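PDB 1W7C: lysyl oxidase from Pichia pastoris, which probably oxidises primary amines, including those of lysyl side chains, to aldehydes, using a copper ion and a built-in topaquinone cofactor. Local coordinates for residues Ser508-Lys513 with Ile532-Phe537; Gly345-Phe350 with Glu470-Tyr475; Asn543-Pro548 with Leu602-His607. All blocks are in the same frame, centred on the assembly; numbering follows the deposited sequence.

Contact 1. Residues Ser508-Lys513 with Ile532-Phe537. Unlike the reference sequence in segment 508-513: Gln509 (reference Lys). Unlike the reference sequence in segment 532-537: Phe537 (reference Leu).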
# COMPACT_ATOMS: atom_id res chain seq x y z
N SER A 508 -1.21 -23.50 2.02
CA SER A 508 -0.35 -23.62 3.19
C SER A 508 -0.04 -22.27 3.75
O SER A 508 -0.26 -21.24 3.13
CB SER A 508 0.96 -24.31 2.83
OG SER A 508 1.76 -23.47 2.00
N GLN A 509 0.43 -22.26 4.99
CA GLN A 509 0.97 -21.05 5.58
C GLN A 509 2.31 -21.35 6.22
O GLN A 509 2.47 -22.40 6.86
CB GLN A 509 0.00 -20.51 6.64
CG GLN A 509 -0.28 -21.40 7.76
CD GLN A 509 -1.25 -20.80 8.73
OE1 GLN A 509 -1.58 -19.60 8.65
NE2 GLN A 509 -1.73 -21.64 9.66
N TYR A 510 3.25 -20.44 6.04
CA TYR A 510 4.46 -20.43 6.87
C TYR A 510 4.20 -19.53 8.07
O TYR A 510 4.09 -18.31 7.90
CB TYR A 510 5.67 -19.95 6.08
CG TYR A 510 6.24 -21.01 5.15
CD1 TYR A 510 5.74 -21.19 3.88
CD2 TYR A 510 7.22 -21.87 5.57
CE1 TYR A 510 6.23 -22.16 3.04
CE2 TYR A 510 7.71 -22.86 4.74
CZ TYR A 510 7.21 -23.00 3.47
OH TYR A 510 7.69 -23.98 2.63
N VAL A 511 4.05 -20.13 9.24
CA VAL A 511 3.77 -19.43 10.48
C VAL A 511 5.12 -19.02 11.06
O VAL A 511 6.06 -19.81 11.10
CB VAL A 511 3.00 -20.36 11.48
CG1 VAL A 511 2.80 -19.72 12.84
CG2 VAL A 511 1.70 -20.80 10.85
N MET A 512 5.18 -17.78 11.56
CA MET A 512 6.40 -17.22 12.14
C MET A 512 6.19 -17.01 13.61
O MET A 512 5.20 -16.42 14.01
CB MET A 512 6.68 -15.88 11.48
CG MET A 512 6.89 -15.93 9.97
SD MET A 512 6.88 -14.30 9.26
CE MET A 512 7.19 -14.73 7.55
N LYS A 513 7.16 -17.41 14.41
CA LYS A 513 7.02 -17.27 15.86
C LYS A 513 8.36 -17.11 16.52
O LYS A 513 9.36 -17.54 15.99
CB LYS A 513 6.37 -18.52 16.45
CG LYS A 513 7.09 -19.73 16.07
N ILE A 532 10.21 -20.44 11.35
CA ILE A 532 9.05 -20.74 10.52
C ILE A 532 8.59 -22.19 10.70
O ILE A 532 9.38 -23.07 10.99
CB ILE A 532 9.38 -20.47 9.03
CG1 ILE A 532 10.69 -21.19 8.57
CG2 ILE A 532 9.51 -18.96 8.83
CD1 ILE A 532 10.77 -21.48 7.08
N ALA A 533 7.30 -22.41 10.44
CA ALA A 533 6.72 -23.75 10.41
C ALA A 533 5.67 -23.74 9.29
O ALA A 533 4.78 -22.90 9.28
CB ALA A 533 6.07 -24.15 11.74
N ARG A 534 5.80 -24.65 8.33
CA ARG A 534 4.81 -24.81 7.26
C ARG A 534 3.65 -25.62 7.79
O ARG A 534 3.83 -26.76 8.24
CB ARG A 534 5.42 -25.46 6.02
CG ARG A 534 4.42 -25.75 4.92
CD ARG A 534 5.08 -26.29 3.70
NE ARG A 534 4.21 -26.81 2.65
CZ ARG A 534 3.73 -28.04 2.61
NH1 ARG A 534 3.96 -28.88 3.61
NH2 ARG A 534 3.03 -28.45 1.59
N GLU A 535 2.44 -25.08 7.65
CA GLU A 535 1.22 -25.77 8.04
C GLU A 535 0.30 -25.84 6.85
O GLU A 535 0.09 -24.86 6.20
CB GLU A 535 0.52 -25.04 9.20
CG GLU A 535 1.38 -24.86 10.43
CD GLU A 535 0.65 -24.25 11.63
OE1 GLU A 535 -0.42 -23.63 11.46
OE2 GLU A 535 1.20 -24.35 12.74
N VAL A 536 -0.25 -27.01 6.59
CA VAL A 536 -1.17 -27.22 5.46
C VAL A 536 -2.60 -26.97 5.92
O VAL A 536 -3.00 -27.44 6.95
CB VAL A 536 -1.06 -28.64 4.94
CG1 VAL A 536 -2.06 -28.89 3.80
CG2 VAL A 536 0.35 -28.91 4.49
N PHE A 537 -3.34 -26.18 5.14
CA PHE A 537 -4.79 -26.01 5.34
C PHE A 537 -5.47 -27.24 4.72
O PHE A 537 -5.72 -27.29 3.52
CB PHE A 537 -5.28 -24.72 4.67
CG PHE A 537 -4.85 -23.46 5.35
CD1 PHE A 537 -3.94 -22.63 4.76
CD2 PHE A 537 -5.43 -23.04 6.52
CE1 PHE A 537 -3.53 -21.48 5.36
CE2 PHE A 537 -5.06 -21.83 7.10
CZ PHE A 537 -4.09 -21.08 6.53
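Ser508-Lys513 and Ile532-Val536 run antiparallel as the two arms of a beta hairpin, in which the hydrogen-bonded pairs Gln509 with Glu535 and Val511 with Ala533 are interleaved with the non-hydrogen-bonded pairs Ser508 with Val536, Tyr510 with Arg534 and Met512 with Ile532. Gln509 N reaches Glu535 O at 2.9 Å, and Glu535 N returns the bond to Gln509 O at 2.8 Å. On the face that carries Tyr510, the CB of Arg534 sits over one side of the phenol ring, 3.7 Å above its plane and displaced toward the rim, a CH-pi contact. With its CG anti to the backbone N (chi1 176°) and the chain extended as far as NE, Arg534 continues past the ring, and its CD passes 3.6 Å from Tyr510 OH. Ile532 also meets the ring, its CD1 lying 3.9 Å from Tyr510 CD2. On the face that carries Gln509, NE2 of its amide makes a weak, bent bond (125° at the hydrogen) to Glu535 OE1 at 3.0 Å, the amide and carboxylate planes being 60° apart. Val511 CG2 lies 3.6 Å from Glu535 OE1, and the Phe537 ring brings CZ to 3.6 Å from Gln509 CD. Glu558, on the adjoining strand 553-559, takes Arg534 NH2 in a salt bridge, while Tyr510, Met512 and Ile532 pack against the second subunit. Four backbone bonds, three of them nearly straight, thus fix the pairing; the weak side-chain bond from Gln509 to Glu535 adds little directional hold, and the charge of Arg534 is probably balanced mainly by Glu558.

Contact 2. Residues Gly345-Phe350 with Glu470-Tyr475; sequences GSDDPF and ETSAPY
The loop after strand 329-344 meets the loop before strand 478-480 through Asp347, at the border with the second subunit; Gly345, at the start of the first loop, lies near the copper ligand His488. Asp347 holds its CG between the backbone N and the carbonyl carbon (chi1 58°), and one oxygen, OD2, accepts two hydroxyls. Thr471 OG1 donates at 2.7 Å to the anti lone pair of Asp347 OD2; Ser472 OG comes to Asp347 OD2 at 2.8 Å on the syn side, 32° out of the carboxylate plane. Beside this grip the backbone lies on the Tyr475 ring, with Ser346 C 3.5 Å above its centre and Asp347 N 3.3 Å above it, nearer the rim. Pro474 CB lies over the opposite face, toward its rim, and Tyr475 OH bonds to Gln531 of the second subunit. A water donates to Gly345 O at 2.9 Å and to Tyr475 O at 3.1 Å. An alanine at Asp347 would probably leave the hydroxyls of Thr471 and Ser472 without their shared acceptor. Asn232 ND2 and the backbone N of Asn468 bond in turn to these hydroxyl oxygens, which is likely to orient the hydroxyls toward the carboxylate, and two donors converging on one buried oxygen are likely to steady its negative charge.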
# COMPACT_ATOMS: atom_id res chain seq x y z
N GLY A 345 -23.81 2.00 10.04
CA GLY A 345 -24.26 2.00 11.42
C GLY A 345 -24.75 3.38 11.79
O GLY A 345 -24.11 4.36 11.45
N SER A 346 -25.87 3.47 12.51
CA SER A 346 -26.46 4.79 12.76
C SER A 346 -27.44 4.76 13.89
O SER A 346 -27.88 3.71 14.30
CB SER A 346 -27.22 5.21 11.50
OG SER A 346 -27.82 6.49 11.59
N ASP A 347 -27.72 5.95 14.41
CA ASP A 347 -28.81 6.14 15.33
C ASP A 347 -30.15 6.22 14.63
O ASP A 347 -31.18 6.12 15.31
CB ASP A 347 -28.62 7.41 16.18
CG ASP A 347 -28.47 8.69 15.34
OD1 ASP A 347 -27.84 8.65 14.24
OD2 ASP A 347 -28.89 9.80 15.74
N ASP A 348 -30.17 6.42 13.32
CA ASP A 348 -31.40 6.73 12.59
C ASP A 348 -31.87 5.56 11.75
O ASP A 348 -31.08 4.67 11.42
CB ASP A 348 -31.28 8.08 11.84
CG ASP A 348 -30.66 7.99 10.49
OD1 ASP A 348 -29.90 8.96 10.17
OD2 ASP A 348 -30.94 7.11 9.65
N PRO A 349 -33.17 5.49 11.48
CA PRO A 349 -33.73 4.30 10.82
C PRO A 349 -33.53 4.25 9.30
O PRO A 349 -34.01 3.30 8.66
CB PRO A 349 -35.21 4.38 11.16
CG PRO A 349 -35.47 5.84 11.27
CD PRO A 349 -34.23 6.43 11.89
N PHE A 350 -32.89 5.25 8.71
CA PHE A 350 -32.50 5.13 7.31
C PHE A 350 -31.11 4.52 7.21
O PHE A 350 -30.94 3.44 6.60
CB PHE A 350 -32.57 6.45 6.57
CG PHE A 350 -32.43 6.29 5.08
CD1 PHE A 350 -33.53 6.01 4.28
CD2 PHE A 350 -31.19 6.39 4.48
CE1 PHE A 350 -33.40 5.86 2.91
CE2 PHE A 350 -31.08 6.22 3.11
CZ PHE A 350 -32.18 5.96 2.33
N GLU A 470 -28.38 14.50 20.49
CA GLU A 470 -28.75 13.57 21.55
C GLU A 470 -28.36 12.12 21.28
O GLU A 470 -28.16 11.35 22.23
CB GLU A 470 -30.27 13.62 21.80
CG GLU A 470 -30.72 14.85 22.57
CD GLU A 470 -32.19 14.80 22.99
OE1 GLU A 470 -32.63 15.74 23.67
OE2 GLU A 470 -32.92 13.83 22.63
N THR A 471 -28.30 11.73 20.00
CA THR A 471 -28.16 10.31 19.68
C THR A 471 -27.11 9.96 18.62
O THR A 471 -26.76 8.78 18.48
CB THR A 471 -29.52 9.70 19.24
OG1 THR A 471 -30.06 10.44 18.12
CG2 THR A 471 -30.54 9.79 20.36
N SER A 472 -26.61 10.94 17.88
CA SER A 472 -25.80 10.65 16.70
C SER A 472 -24.32 10.38 16.97
O SER A 472 -23.64 9.83 16.10
CB SER A 472 -25.92 11.77 15.67
OG SER A 472 -27.22 11.91 15.15
N ALA A 473 -23.80 10.84 18.11
CA ALA A 473 -22.36 10.81 18.34
C ALA A 473 -21.70 9.43 18.34
O ALA A 473 -20.55 9.33 17.95
CB ALA A 473 -22.01 11.56 19.62
N PRO A 474 -22.36 8.36 18.81
CA PRO A 474 -21.74 7.03 18.71
C PRO A 474 -21.56 6.53 17.28
O PRO A 474 -20.96 5.47 17.13
CB PRO A 474 -22.69 6.13 19.49
CG PRO A 474 -23.43 7.06 20.40
CD PRO A 474 -23.61 8.31 19.57
N TYR A 475 -22.12 7.22 16.29
CA TYR A 475 -22.21 6.65 14.97
C TYR A 475 -21.62 7.53 13.87
O TYR A 475 -21.75 7.20 12.70
CB TYR A 475 -23.68 6.36 14.60
CG TYR A 475 -24.37 5.45 15.56
CD1 TYR A 475 -24.23 4.07 15.45
CD2 TYR A 475 -25.19 5.93 16.58
CE1 TYR A 475 -24.84 3.22 16.33
CE2 TYR A 475 -25.84 5.08 17.46
CZ TYR A 475 -25.65 3.71 17.34
OH TYR A 475 -26.27 2.85 18.22
O HOH W 1 -24.55 7.19 11.49

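Contact 3. Residues Asn543-Pro548 with Leu602-His607; sequences NGINWP and LFLTKH
Ile545 and Leu602 are joined by a single antiparallel hydrogen-bonded bridge, Ile545 N giving to Leu602 O at 2.8 Å and Leu602 N to Ile545 O at 3.0 Å. From there the side chain of Ile545 runs beside that of Leu602, both pointing the same way. Its CB passes 3.8 Å from Leu602 O and 4.1 Å from Leu602 CD1. CG1, anti to the carbonyl carbon (chi1 -67°), carries the chain onward to CD1, where the closest packing occurs: Ile545 CD1 meets Leu604 CD1 at 3.5 Å and Leu602 CD1 at 3.7 Å. One methyl thus touches two leucines; the side chain of Leu604 crosses that of Ile545 at a slant. The other branch of Leu602, CD2, is met by Trp547 CH2 at 3.9 Å, the two side chains crossing at about a right angle, so each methyl of Leu602 has its own partner, CD1 the isoleucine and CD2 the indole. Just before the bridge Gly544, having no CB, brings its CA to 3.5 Å from Phe603 CE2. Around the contact, strand 602-606 pairs with strand 642-654 through backbone bonds of Phe603 and Thr605, the leucines also rest on strand 553-559, and Trp547 extends the loop's packing onto strands 553-559 and 569-576.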
# COMPACT_ATOMS: atom_id res chain seq x y z
N ASN A 543 -14.58 -20.79 9.63
CA ASN A 543 -14.17 -19.50 10.18
C ASN A 543 -13.45 -18.61 9.18
O ASN A 543 -13.24 -17.42 9.44
CB ASN A 543 -13.26 -19.71 11.40
CG ASN A 543 -13.96 -20.35 12.55
OD1 ASN A 543 -15.16 -20.24 12.70
ND2 ASN A 543 -13.19 -21.00 13.39
N GLY A 544 -13.03 -19.14 8.02
CA GLY A 544 -12.16 -18.42 7.12
C GLY A 544 -10.79 -18.20 7.71
O GLY A 544 -10.43 -18.79 8.74
N ILE A 545 -10.03 -17.35 7.06
CA ILE A 545 -8.69 -17.01 7.44
C ILE A 545 -8.64 -15.51 7.64
O ILE A 545 -9.05 -14.76 6.77
CB ILE A 545 -7.69 -17.43 6.35
CG1 ILE A 545 -7.63 -18.94 6.23
CG2 ILE A 545 -6.29 -16.84 6.61
CD1 ILE A 545 -7.08 -19.45 4.95
N ASN A 546 -8.09 -15.08 8.78
CA ASN A 546 -7.80 -13.68 9.00
C ASN A 546 -6.29 -13.48 8.98
O ASN A 546 -5.56 -14.35 9.45
CB ASN A 546 -8.42 -13.21 10.31
CG ASN A 546 -9.96 -13.13 10.22
OD1 ASN A 546 -10.51 -12.78 9.16
ND2 ASN A 546 -10.62 -13.38 11.31
N TRP A 547 -5.86 -12.38 8.39
CA TRP A 547 -4.42 -12.12 8.32
C TRP A 547 -3.80 -12.13 9.74
O TRP A 547 -4.41 -11.68 10.71
CB TRP A 547 -4.17 -10.79 7.60
CG TRP A 547 -4.71 -10.78 6.20
CD1 TRP A 547 -5.62 -9.90 5.67
CD2 TRP A 547 -4.32 -11.64 5.11
NE1 TRP A 547 -5.88 -10.22 4.37
CE2 TRP A 547 -5.11 -11.30 4.01
CE3 TRP A 547 -3.43 -12.71 4.97
CZ2 TRP A 547 -4.96 -11.89 2.74
CZ3 TRP A 547 -3.30 -13.33 3.73
CH2 TRP A 547 -4.08 -12.94 2.66
N PRO A 548 -2.59 -12.67 9.88
CA PRO A 548 -2.02 -12.96 11.20
C PRO A 548 -1.57 -11.69 11.94
O PRO A 548 -1.14 -10.69 11.32
CB PRO A 548 -0.81 -13.83 10.87
CG PRO A 548 -0.44 -13.39 9.45
CD PRO A 548 -1.75 -13.22 8.81
N LEU A 602 -10.43 -13.85 4.23
CA LEU A 602 -10.41 -14.72 3.07
C LEU A 602 -10.93 -16.11 3.42
O LEU A 602 -10.93 -16.54 4.58
CB LEU A 602 -9.08 -14.75 2.37
CG LEU A 602 -7.87 -15.62 2.46
CD1 LEU A 602 -8.07 -17.07 2.31
CD2 LEU A 602 -6.94 -15.18 1.32
N PHE A 603 -11.41 -16.79 2.38
CA PHE A 603 -11.87 -18.16 2.50
C PHE A 603 -11.25 -18.99 1.39
O PHE A 603 -11.05 -18.52 0.28
CB PHE A 603 -13.39 -18.24 2.34
CG PHE A 603 -14.17 -17.64 3.49
CD1 PHE A 603 -14.48 -16.28 3.49
CD2 PHE A 603 -14.53 -18.40 4.55
CE1 PHE A 603 -15.16 -15.74 4.58
CE2 PHE A 603 -15.23 -17.86 5.62
CZ PHE A 603 -15.52 -16.52 5.65
N LEU A 604 -10.93 -20.24 1.72
CA LEU A 604 -10.44 -21.22 0.72
C LEU A 604 -11.47 -22.31 0.55
O LEU A 604 -11.91 -22.89 1.56
CB LEU A 604 -9.14 -21.83 1.23
CG LEU A 604 -8.00 -20.83 1.46
CD1 LEU A 604 -6.82 -21.52 2.13
CD2 LEU A 604 -7.53 -20.17 0.19
N THR A 605 -11.89 -22.58 -0.69
CA THR A 605 -12.84 -23.64 -0.94
C THR A 605 -12.40 -24.53 -2.08
O THR A 605 -11.54 -24.17 -2.90
CB THR A 605 -14.23 -23.10 -1.27
OG1 THR A 605 -14.17 -22.40 -2.53
CG2 THR A 605 -14.75 -22.14 -0.18
N LYS A 606 -13.02 -25.70 -2.16
CA LYS A 606 -12.86 -26.59 -3.31
C LYS A 606 -13.66 -26.03 -4.47
O LYS A 606 -14.84 -25.77 -4.36
CB LYS A 606 -13.29 -28.00 -2.92
CG LYS A 606 -13.36 -28.99 -4.04
CD LYS A 606 -13.93 -30.34 -3.53
CE LYS A 606 -14.13 -31.35 -4.58
NZ LYS A 606 -14.51 -32.60 -3.93
N HIS A 607 -13.02 -25.91 -5.61
CA HIS A 607 -13.67 -25.38 -6.80
C HIS A 607 -14.88 -26.22 -7.17
O HIS A 607 -14.78 -27.45 -7.21
CB HIS A 607 -12.75 -25.39 -8.00
CG HIS A 607 -13.39 -24.82 -9.23
ND1 HIS A 607 -14.18 -25.58 -10.07
CD2 HIS A 607 -13.49 -23.55 -9.66
CE1 HIS A 607 -14.71 -24.80 -10.99
NE2 HIS A 607 -14.28 -23.56 -10.79

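Followed from the N terminus, the three contacts come in series, none nested in or crossing another. Contact 2 closes first, after a long excursion of 119 residues rich in strands, and joins two loops near the copper site. Contact 1 then closes a hairpin of 18 intervening residues, and contact 3 ties the loop beyond that hairpin to strand 602-606 across 53 residues. Contacts 1 and 3 touch: Phe537 CZ packs 3.7 Å from Ile545 CD1, near the calcium-binding residues Glu540 and Ile644. Contact 2 lies about 43 Å from contact 1, centre to centre, within one chain, yet in the dimer Ile532 packs on Ala473 of the second subunit.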